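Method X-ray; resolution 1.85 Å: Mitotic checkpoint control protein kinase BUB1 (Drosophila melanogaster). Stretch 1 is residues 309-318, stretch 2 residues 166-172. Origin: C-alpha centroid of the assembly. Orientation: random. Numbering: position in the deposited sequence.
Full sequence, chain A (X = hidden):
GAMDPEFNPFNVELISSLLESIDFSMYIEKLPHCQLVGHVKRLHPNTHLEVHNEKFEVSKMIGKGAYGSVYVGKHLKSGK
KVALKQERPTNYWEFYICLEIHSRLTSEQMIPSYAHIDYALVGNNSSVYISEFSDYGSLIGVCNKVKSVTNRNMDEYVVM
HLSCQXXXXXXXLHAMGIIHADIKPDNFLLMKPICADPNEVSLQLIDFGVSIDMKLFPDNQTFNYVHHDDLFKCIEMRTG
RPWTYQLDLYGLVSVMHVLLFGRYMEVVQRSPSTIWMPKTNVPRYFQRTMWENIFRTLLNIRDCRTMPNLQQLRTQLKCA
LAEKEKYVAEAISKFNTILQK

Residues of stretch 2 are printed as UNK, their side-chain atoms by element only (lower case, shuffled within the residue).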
# COMPACT_ATOMS: atom_id res chain seq x y z
N ASN A 309 -10.19 -7.32 14.91
CA ASN A 309 -9.43 -6.29 15.61
C ASN A 309 -7.95 -6.36 15.22
O ASN A 309 -7.22 -7.24 15.67
CB ASN A 309 -9.60 -6.46 17.13
CG ASN A 309 -9.01 -5.29 17.93
OD1 ASN A 309 -7.98 -4.73 17.57
ND2 ASN A 309 -9.66 -4.95 19.04
N LEU A 310 -7.51 -5.42 14.38
CA LEU A 310 -6.13 -5.39 13.91
C LEU A 310 -5.14 -5.06 15.03
O LEU A 310 -3.98 -5.48 14.99
CB LEU A 310 -5.97 -4.41 12.74
CG LEU A 310 -6.85 -4.62 11.51
CD1 LEU A 310 -6.42 -3.73 10.35
CD2 LEU A 310 -6.83 -6.08 11.07
N GLN A 311 -5.59 -4.30 16.03
CA GLN A 311 -4.73 -3.96 17.15
C GLN A 311 -4.41 -5.17 18.02
O GLN A 311 -3.30 -5.28 18.54
CB GLN A 311 -5.34 -2.84 18.00
CG GLN A 311 -5.33 -1.48 17.29
CD GLN A 311 -3.94 -1.07 16.78
OE1 GLN A 311 -2.94 -1.25 17.47
NE2 GLN A 311 -3.90 -0.50 15.57
N GLN A 312 -5.37 -6.08 18.16
CA GLN A 312 -5.13 -7.33 18.90
C GLN A 312 -4.05 -8.16 18.20
O GLN A 312 -3.23 -8.82 18.84
CB GLN A 312 -6.42 -8.15 19.03
CG GLN A 312 -6.21 -9.61 19.43
CD GLN A 312 -5.61 -9.77 20.82
OE1 GLN A 312 -5.81 -8.92 21.69
NE2 GLN A 312 -4.88 -10.85 21.03
N LEU A 313 -4.04 -8.11 16.87
CA LEU A 313 -3.01 -8.80 16.11
C LEU A 313 -1.65 -8.15 16.34
O LEU A 313 -0.63 -8.84 16.46
CB LEU A 313 -3.36 -8.84 14.62
CG LEU A 313 -4.60 -9.66 14.27
CD1 LEU A 313 -4.82 -9.67 12.76
CD2 LEU A 313 -4.48 -11.07 14.80
N ARG A 314 -1.63 -6.82 16.41
CA ARG A 314 -0.39 -6.10 16.70
C ARG A 314 0.11 -6.49 18.09
O ARG A 314 1.30 -6.71 18.28
CB ARG A 314 -0.58 -4.59 16.59
CG ARG A 314 -0.79 -4.07 15.18
CD ARG A 314 -0.77 -2.54 15.13
NE ARG A 314 0.57 -1.99 15.37
CZ ARG A 314 0.91 -1.28 16.44
NH1 ARG A 314 0.01 -0.98 17.38
NH2 ARG A 314 2.16 -0.83 16.57
N THR A 315 -0.81 -6.62 19.04
CA THR A 315 -0.45 -7.06 20.39
C THR A 315 0.21 -8.44 20.37
O THR A 315 1.20 -8.67 21.08
CB THR A 315 -1.67 -7.06 21.31
OG1 THR A 315 -2.14 -5.71 21.47
CG2 THR A 315 -1.32 -7.62 22.70
N GLN A 316 -0.32 -9.34 19.56
CA GLN A 316 0.25 -10.68 19.47
C GLN A 316 1.69 -10.63 18.99
O GLN A 316 2.57 -11.30 19.54
CB GLN A 316 -0.60 -11.58 18.57
CG GLN A 316 -1.99 -11.90 19.14
CD GLN A 316 -2.65 -13.06 18.42
OE1 GLN A 316 -2.05 -14.12 18.25
NE2 GLN A 316 -3.90 -12.86 18.00
N LEU A 317 1.93 -9.82 17.96
CA LEU A 317 3.27 -9.64 17.41
C LEU A 317 4.23 -9.00 18.40
O LEU A 317 5.38 -9.42 18.52
CB LEU A 317 3.21 -8.83 16.11
CG LEU A 317 2.54 -9.53 14.93
CD1 LEU A 317 2.10 -8.51 13.88
CD2 LEU A 317 3.50 -10.55 14.32
N LYS A 318 3.77 -7.97 19.11
CA LYS A 318 4.60 -7.30 20.11
C LYS A 318 5.01 -8.25 21.23
O LYS A 318 6.12 -8.16 21.75
CB LYS A 318 3.85 -6.12 20.71
CG LYS A 318 3.30 -5.15 19.70
CD LYS A 318 4.23 -4.01 19.45
CE LYS A 318 3.44 -2.71 19.49
NZ LYS A 318 2.50 -2.79 20.63
N UNK A 166 2.59 -2.57 9.26
CA UNK A 166 1.62 -2.61 8.17
C UNK A 166 0.21 -2.70 8.72
O UNK A 166 -0.71 -2.11 8.16
c UNK A 166 3.08 -3.59 6.31
c UNK A 166 1.89 -3.79 7.23
c UNK A 166 3.65 -6.29 6.26
s UNK A 166 3.25 -4.95 5.14
N UNK A 167 0.04 -3.45 9.80
CA UNK A 167 -1.26 -3.55 10.46
C UNK A 167 -1.70 -2.19 10.98
O UNK A 167 -2.88 -1.84 10.89
c UNK A 167 -1.36 -6.02 11.22
c UNK A 167 -0.77 -6.92 12.30
c UNK A 167 -2.83 -6.32 10.99
c UNK A 167 -1.20 -4.55 11.61
N UNK A 168 -0.76 -1.42 11.53
CA UNK A 168 -1.10 -0.11 12.08
C UNK A 168 -1.53 0.83 10.96
O UNK A 168 -2.49 1.59 11.09
o UNK A 168 0.58 1.87 14.70
c UNK A 168 0.10 0.48 12.83
c UNK A 168 -0.29 1.16 14.14
o UNK A 168 -1.43 0.97 14.62
N UNK A 169 -0.82 0.77 9.84
CA UNK A 169 -1.11 1.64 8.70
C UNK A 169 -2.49 1.35 8.10
O UNK A 169 -3.26 2.26 7.80
c UNK A 169 1.31 2.12 8.16
c UNK A 169 -0.41 2.26 6.35
c UNK A 169 -0.00 1.54 7.62
c UNK A 169 2.54 1.79 7.31
N UNK A 170 -2.79 0.07 7.93
CA UNK A 170 -4.08 -0.35 7.38
C UNK A 170 -5.23 -0.04 8.34
O UNK A 170 -6.30 0.42 7.93
c UNK A 170 -3.04 -2.08 5.91
c UNK A 170 -4.05 -1.85 7.02
c UNK A 170 -5.42 -2.35 6.59
N UNK A 171 -5.00 -0.29 9.64
CA UNK A 171 -6.00 0.02 10.65
C UNK A 171 -6.41 1.49 10.60
O UNK A 171 -7.60 1.82 10.58
o UNK A 171 -7.66 -1.02 12.76
o UNK A 171 -6.34 -0.10 14.25
c UNK A 171 -5.47 -0.35 12.04
c UNK A 171 -6.57 -0.50 13.09
N UNK A 172 -5.42 2.38 10.55
CA UNK A 172 -5.72 3.81 10.49
C UNK A 172 -6.36 4.20 9.16
O UNK A 172 -7.19 5.11 9.11
c UNK A 172 -4.46 4.65 10.73
n UNK A 172 -3.74 5.29 14.28
c UNK A 172 -3.15 4.12 14.08
c UNK A 172 -4.08 4.75 12.18
c UNK A 172 -4.33 5.70 13.11
n UNK A 172 -3.33 3.77 12.82
O HOH W 1 -8.51 -2.82 14.65

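Position 166 carries four side-chain atoms, three carbons and a sulfur, in an unbranched chain with the sulfur third and a terminal carbon beyond it. Its CA-to-CB bond points away from stretch 1, and the side chain makes no contact there. A thioether inside an unbranched chain belongs to methionine, so this is Met166.

Position 167 has four carbons, forked at the second, with no heteroatom. Its CA-to-CB bond points toward stretch 1, and the side chain sits as a knob among Leu310, Leu313, Arg314 and Leu317. One terminal carbon packs against Leu310 and the other against Leu313 and Leu317. The fork lies one carbon beyond CB, which separates leucine from isoleucine: Leu167. The distances define the hole: Leu167 CD2 is 4.0 Å from Leu310 CD2, Leu167 CD1 is 4.0 Å from Leu313 CB and 3.6 Å from Leu317 CD1, and Leu167 CB is 3.6 Å from Arg314 CG. The arginine thus contributes the aliphatic part of its chain to the packing.

At position 168 there are two carbons, the second bearing two oxygens. The CA-to-CB bond runs sideways, yet the end comes nearer to stretch 1: one oxygen lies 3.0 Å from Gln311 NE2, and the second carbon lies over one face of the Arg314 guanidinium. This short carboxylate identifies Asp168. Gln311 NE2 donates to Asp168 OD1 with an angle of 162°, and Asp168 CG is 3.5 Å from Arg314 NE. The salt bridge from Arg314 NH2 to Asp168 OD2 is long, 3.6 Å, and the oxygen stands well out of the guanidinium plane; charge attraction, without a directed N-H, accounts for it.

Position 169 again shows four carbons, but forked at the first, with one arm two carbons long. It is out of reach of stretch 1. That pattern is Ile169.

Position 170 has three carbons, one carrying the other two, and a tip carbon lies 4.1 Å from Leu310 CD1, a modest apolar contact. The compact fork is Val170, and the tip is CG1.

Two carbons and two oxygens recur at position 171, where the CA-to-CB bond points toward stretch 1. One oxygen accepts from Gln311 NE2 at 2.8 Å and 174°, nearly linear; the other takes a proton from a water that accepts from Leu310 N. This second short carboxylate is Asp171. The glutamine's acceptor is OD2. The water is 2.7 Å from Asp171 OD1 and its oxygen 2.8 Å from Leu310 N, linking the carboxylate to the first turn of the other helix.

Position 172 ends in a five-membered ring of three carbons and two nitrogens, attached through one carbon, without contact to stretch 1: His172. His172 ND1 donates to Asp168 O at 2.9 Å, one turn back, and His172 CE1 comes 4.9 Å from Gln311 NE2.

The helices run nearly antiparallel, at 168°, with axes 9.3 Å apart at closest approach, and bury 441 Å² in all. Leu167 fills the apolar groove. Beside it, the amide of Gln311 bridges two carboxylates one turn apart, while Gln311 OE1 accepts from Arg314 NH1 at 3.0 Å. This internal bond ties the glutamine to the arginine whose guanidinium face Asp168 covers, joining the polar contacts into one network.

Stretch 2, residues 166-172: MLDIVDH
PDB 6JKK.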